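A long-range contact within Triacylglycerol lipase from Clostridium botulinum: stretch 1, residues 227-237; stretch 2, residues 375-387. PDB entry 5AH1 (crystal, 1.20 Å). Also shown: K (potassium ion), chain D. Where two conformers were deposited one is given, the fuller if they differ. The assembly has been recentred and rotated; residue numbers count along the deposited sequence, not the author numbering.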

# COMPACT_ATOMS: atom_id res chain seq x y z
N ILE A 227 -6.77 -1.07 -0.67
CA ILE A 227 -7.32 -1.05 0.68
C ILE A 227 -6.58 0.04 1.45
O ILE A 227 -5.37 -0.04 1.62
N SER A 228 -7.31 1.06 1.89
CA SER A 228 -6.72 2.17 2.64
C SER A 228 -5.65 2.91 1.84
O SER A 228 -4.67 3.43 2.39
N THR A 229 -5.83 2.96 0.53
CA THR A 229 -4.78 3.45 -0.36
C THR A 229 -4.89 4.96 -0.60
O THR A 229 -5.98 5.47 -0.87
N PRO A 230 -3.76 5.68 -0.54
CA PRO A 230 -3.74 7.10 -0.91
C PRO A 230 -3.77 7.28 -2.42
O PRO A 230 -2.80 7.67 -3.05
N ASN A 231 -4.90 6.95 -3.04
CA ASN A 231 -5.00 7.06 -4.48
C ASN A 231 -4.87 8.51 -4.97
O ASN A 231 -4.43 8.74 -6.10
N ASP A 232 -5.24 9.45 -4.11
CA ASP A 232 -4.99 10.88 -4.32
C ASP A 232 -3.98 11.44 -3.32
O ASP A 232 -3.94 12.64 -3.09
N GLY A 233 -3.13 10.59 -2.76
CA GLY A 233 -2.15 11.02 -1.77
C GLY A 233 -2.74 11.10 -0.37
O GLY A 233 -3.92 10.82 -0.14
N THR A 234 -1.90 11.46 0.57
CA THR A 234 -2.33 11.75 1.91
C THR A 234 -1.73 13.06 2.36
O THR A 234 -0.53 13.31 2.18
N THR A 235 -2.55 13.89 2.98
CA THR A 235 -2.06 15.17 3.48
C THR A 235 -1.14 15.01 4.69
O THR A 235 -0.47 15.95 5.07
N LEU A 236 -1.04 13.80 5.23
CA LEU A 236 -0.02 13.53 6.24
C LEU A 236 1.37 13.76 5.67
O LEU A 236 2.25 14.33 6.34
N SER A 237 1.60 13.36 4.43
CA SER A 237 2.87 13.69 3.80
C SER A 237 2.97 15.19 3.54
O SER A 237 4.00 15.81 3.83
N ILE A 375 -6.19 21.63 -4.11
CA ILE A 375 -6.86 22.37 -3.06
C ILE A 375 -7.42 21.40 -2.04
O ILE A 375 -8.21 20.53 -2.38
N ILE A 376 -7.00 21.55 -0.79
CA ILE A 376 -7.39 20.67 0.32
C ILE A 376 -8.37 21.45 1.18
O ILE A 376 -8.04 22.51 1.72
N ASP A 377 -9.59 20.93 1.27
CA ASP A 377 -10.66 21.54 2.03
C ASP A 377 -11.25 20.53 3.01
O ASP A 377 -10.68 19.45 3.23
N LYS A 378 -12.38 20.89 3.62
CA LYS A 378 -12.93 20.10 4.70
C LYS A 378 -13.30 18.66 4.31
O LYS A 378 -13.34 17.78 5.16
N LYS A 379 -13.53 18.41 3.02
CA LYS A 379 -13.85 17.06 2.57
C LYS A 379 -12.66 16.13 2.82
O LYS A 379 -12.82 14.91 2.87
N TRP A 380 -11.47 16.70 2.97
CA TRP A 380 -10.26 15.92 3.18
C TRP A 380 -10.03 15.59 4.66
O TRP A 380 -9.15 14.81 4.98
N PHE A 381 -10.79 16.20 5.56
CA PHE A 381 -10.52 16.00 6.98
C PHE A 381 -10.71 14.56 7.50
O PHE A 381 -9.87 14.08 8.27
N PRO A 382 -11.80 13.87 7.14
CA PRO A 382 -11.96 12.51 7.67
C PRO A 382 -10.81 11.61 7.24
O PRO A 382 -10.35 11.67 6.09
N ASN A 383 -10.38 10.74 8.14
CA ASN A 383 -9.24 9.87 7.83
C ASN A 383 -9.24 8.61 8.70
O ASN A 383 -10.14 8.40 9.51
N ASP A 384 -8.23 7.77 8.48
CA ASP A 384 -8.08 6.51 9.22
C ASP A 384 -6.81 6.50 10.08
O ASP A 384 -6.36 5.44 10.52
N GLY A 385 -6.25 7.69 10.30
CA GLY A 385 -5.01 7.86 11.03
C GLY A 385 -3.81 8.10 10.13
O GLY A 385 -2.79 8.65 10.58
N VAL A 386 -3.90 7.69 8.86
CA VAL A 386 -2.77 7.78 7.93
C VAL A 386 -3.17 8.39 6.58
O VAL A 386 -2.40 9.18 6.03
N VAL A 387 -4.35 8.04 6.09
CA VAL A 387 -4.80 8.47 4.77
C VAL A 387 -6.19 9.09 4.83
O VAL A 387 -7.11 8.53 5.42

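The contact between residues 227-237 and 375-387 is a mostly apolar packing of loop against loop and helix start, pinned by a single hydrogen bond, and it illustrates how one threonine can cap a helix and tie it to a distant segment at once. The residues that touch lie at least 141 positions apart in sequence, yet together they bury 486 Å².

T234 is the pivot. It stands at the N-cap position, points toward the other stretch and adopts the t rotamer. T234 OG1 accepts from L236 N at 3.1 Å, satisfying an amide that the first turn of a helix leaves without a backbone partner. T234 OG1 also donates to V386 O at 2.7 Å, so its proton is committed across the interface while a lone pair serves the cap. Here the backbones come close, with T234 CA and V387 CA 5.0 Å apart.

V387, also t, leaves CA sideways but has the largest covered area of any residue here. V387 CG1 lies 3.7 Å from P230 CA and 3.9 Å from P230 CB, while V387 CG2 reaches S228 O at 3.7 Å. V386 points away, yet both its carbonyl and its side chain meet stretch 1; L236 CB rests 3.8 Å from V386 O, and the leucine, in a t, p conformation, brings CD2 to 4.5 Å from V386 CG1.

W380 anchors the other end of the contact. Pointing toward stretch 1 with chi1 at -75° (m), it directs its ring edge at the turn formed by P230 to G233: W380 CH2 is 3.6 Å from D232 O and 3.9 Å from D232 CB. This edge approach gives D232 O no hydrogen-bond partner, and the atom remains unsatisfied in the model, as does S228 O. T235, in the p rotamer, approaches the indole obliquely, its CG2 3.8 Å from W380 CE3 and likewise 3.8 Å from CG2 of I376, an m, m isoleucine that also points inward. The methyl thus bridges two apolar side chains.

Polar groups within stretch 2 hold its binding surface in shape. D384, in the p rotamer, uses OD1 to accept from V386 N and V387 N, each at 2.9 Å, which secures the very residues that meet T234. D384 OD2, bonded elsewhere in the structure, comes within 3.8 Å of S228 CB. The potassium ion lies outside this packing: S237 O binds it at 2.8 Å, but S237 makes no contact with stretch 2.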

# COMPACT_ATOMS: atom_id res chain seq x y z
CB ILE A 227 -7.16 -2.41 1.39
CG1 ILE A 227 -7.78 -3.55 0.58
CG2 ILE A 227 -7.77 -2.34 2.79
CD1 ILE A 227 -7.58 -4.93 1.24
CB SER A 228 -6.10 1.68 3.95
OG SER A 228 -6.96 0.79 4.65
CB THR A 229 -4.82 2.71 -1.70
OG1 THR A 229 -4.46 1.35 -1.47
CG2 THR A 229 -3.87 3.30 -2.75
CB PRO A 230 -2.43 7.60 -0.31
CG PRO A 230 -1.53 6.40 -0.40
CD PRO A 230 -2.42 5.21 -0.10
CB ASN A 231 -6.28 6.41 -5.00
CG ASN A 231 -6.20 4.88 -5.06
OD1 ASN A 231 -5.30 4.33 -5.68
ND2 ASN A 231 -7.17 4.20 -4.45
CB ASP A 232 -6.29 11.68 -4.25
CG ASP A 232 -7.19 11.46 -5.44
OD1 ASP A 232 -6.68 11.25 -6.57
OD2 ASP A 232 -8.43 11.53 -5.25
CB THR A 234 -1.95 10.64 2.91
OG1 THR A 234 -2.19 11.14 4.21
CG2 THR A 234 -0.49 10.18 2.77
CB THR A 235 -3.18 16.17 3.78
OG1 THR A 235 -4.00 15.69 4.85
CG2 THR A 235 -4.02 16.45 2.54
CB LEU A 236 -0.14 12.12 6.81
CG LEU A 236 0.79 11.80 7.99
CD1 LEU A 236 0.56 12.75 9.16
CD2 LEU A 236 0.61 10.37 8.41
CB SER A 237 3.12 12.91 2.52
OG SER A 237 4.34 13.37 1.97
CB ILE A 375 -7.94 23.29 -3.66
CG1 ILE A 375 -7.26 24.38 -4.50
CG2 ILE A 375 -8.76 23.93 -2.55
CD1 ILE A 375 -8.18 25.11 -5.44
CB ILE A 376 -6.17 20.26 1.17
CG1 ILE A 376 -5.06 19.66 0.29
CG2 ILE A 376 -6.59 19.28 2.26
CD1 ILE A 376 -5.47 18.47 -0.55
CB ASP A 377 -11.75 22.12 1.10
CG ASP A 377 -12.50 21.06 0.28
OD1 ASP A 377 -12.26 19.85 0.44
OD2 ASP A 377 -13.36 21.47 -0.53
CB LYS A 378 -14.15 20.80 5.30
CG LYS A 378 -15.34 20.85 4.36
CD LYS A 378 -16.50 21.65 4.91
CE LYS A 378 -17.61 21.72 3.86
NZ LYS A 378 -18.79 22.52 4.28
CB LYS A 379 -14.21 17.04 1.09
CG LYS A 379 -15.25 18.06 0.64
CD LYS A 379 -15.47 18.09 -0.90
CE LYS A 379 -14.31 17.53 -1.77
NZ LYS A 379 -13.06 18.36 -1.84
CB TRP A 380 -9.04 16.66 2.64
CG TRP A 380 -8.96 16.63 1.15
CD1 TRP A 380 -9.71 17.34 0.27
CD2 TRP A 380 -8.05 15.87 0.38
NE1 TRP A 380 -9.33 17.06 -1.01
CE2 TRP A 380 -8.31 16.14 -0.97
CE3 TRP A 380 -7.04 14.95 0.70
CZ2 TRP A 380 -7.57 15.56 -2.01
CZ3 TRP A 380 -6.34 14.35 -0.32
CH2 TRP A 380 -6.61 14.64 -1.66
CB PHE A 381 -11.34 16.96 7.85
CG PHE A 381 -11.01 18.43 7.68
CD1 PHE A 381 -9.88 18.89 7.02
CD2 PHE A 381 -11.87 19.37 8.21
CE1 PHE A 381 -9.64 20.27 6.90
CE2 PHE A 381 -11.64 20.72 8.10
CZ PHE A 381 -10.52 21.16 7.43
CB PRO A 382 -13.31 12.05 7.09
CG PRO A 382 -14.07 13.34 6.88
CD PRO A 382 -13.01 14.33 6.44
CB ASN A 383 -7.92 10.68 7.92
CG ASN A 383 -7.60 11.14 9.33
OD1 ASN A 383 -7.11 10.36 10.15
ND2 ASN A 383 -7.90 12.41 9.63
CB ASP A 384 -8.08 5.31 8.26
CG ASP A 384 -6.85 5.26 7.36
OD1 ASP A 384 -5.97 6.15 7.50
OD2 ASP A 384 -6.79 4.37 6.49
CB VAL A 386 -2.08 6.40 7.75
CG1 VAL A 386 -0.91 6.49 6.81
CG2 VAL A 386 -1.62 5.86 9.09
CB VAL A 387 -4.81 7.29 3.76
CG1 VAL A 387 -5.26 7.74 2.39
CG2 VAL A 387 -3.42 6.66 3.67
K K D . 5.62 17.98 3.25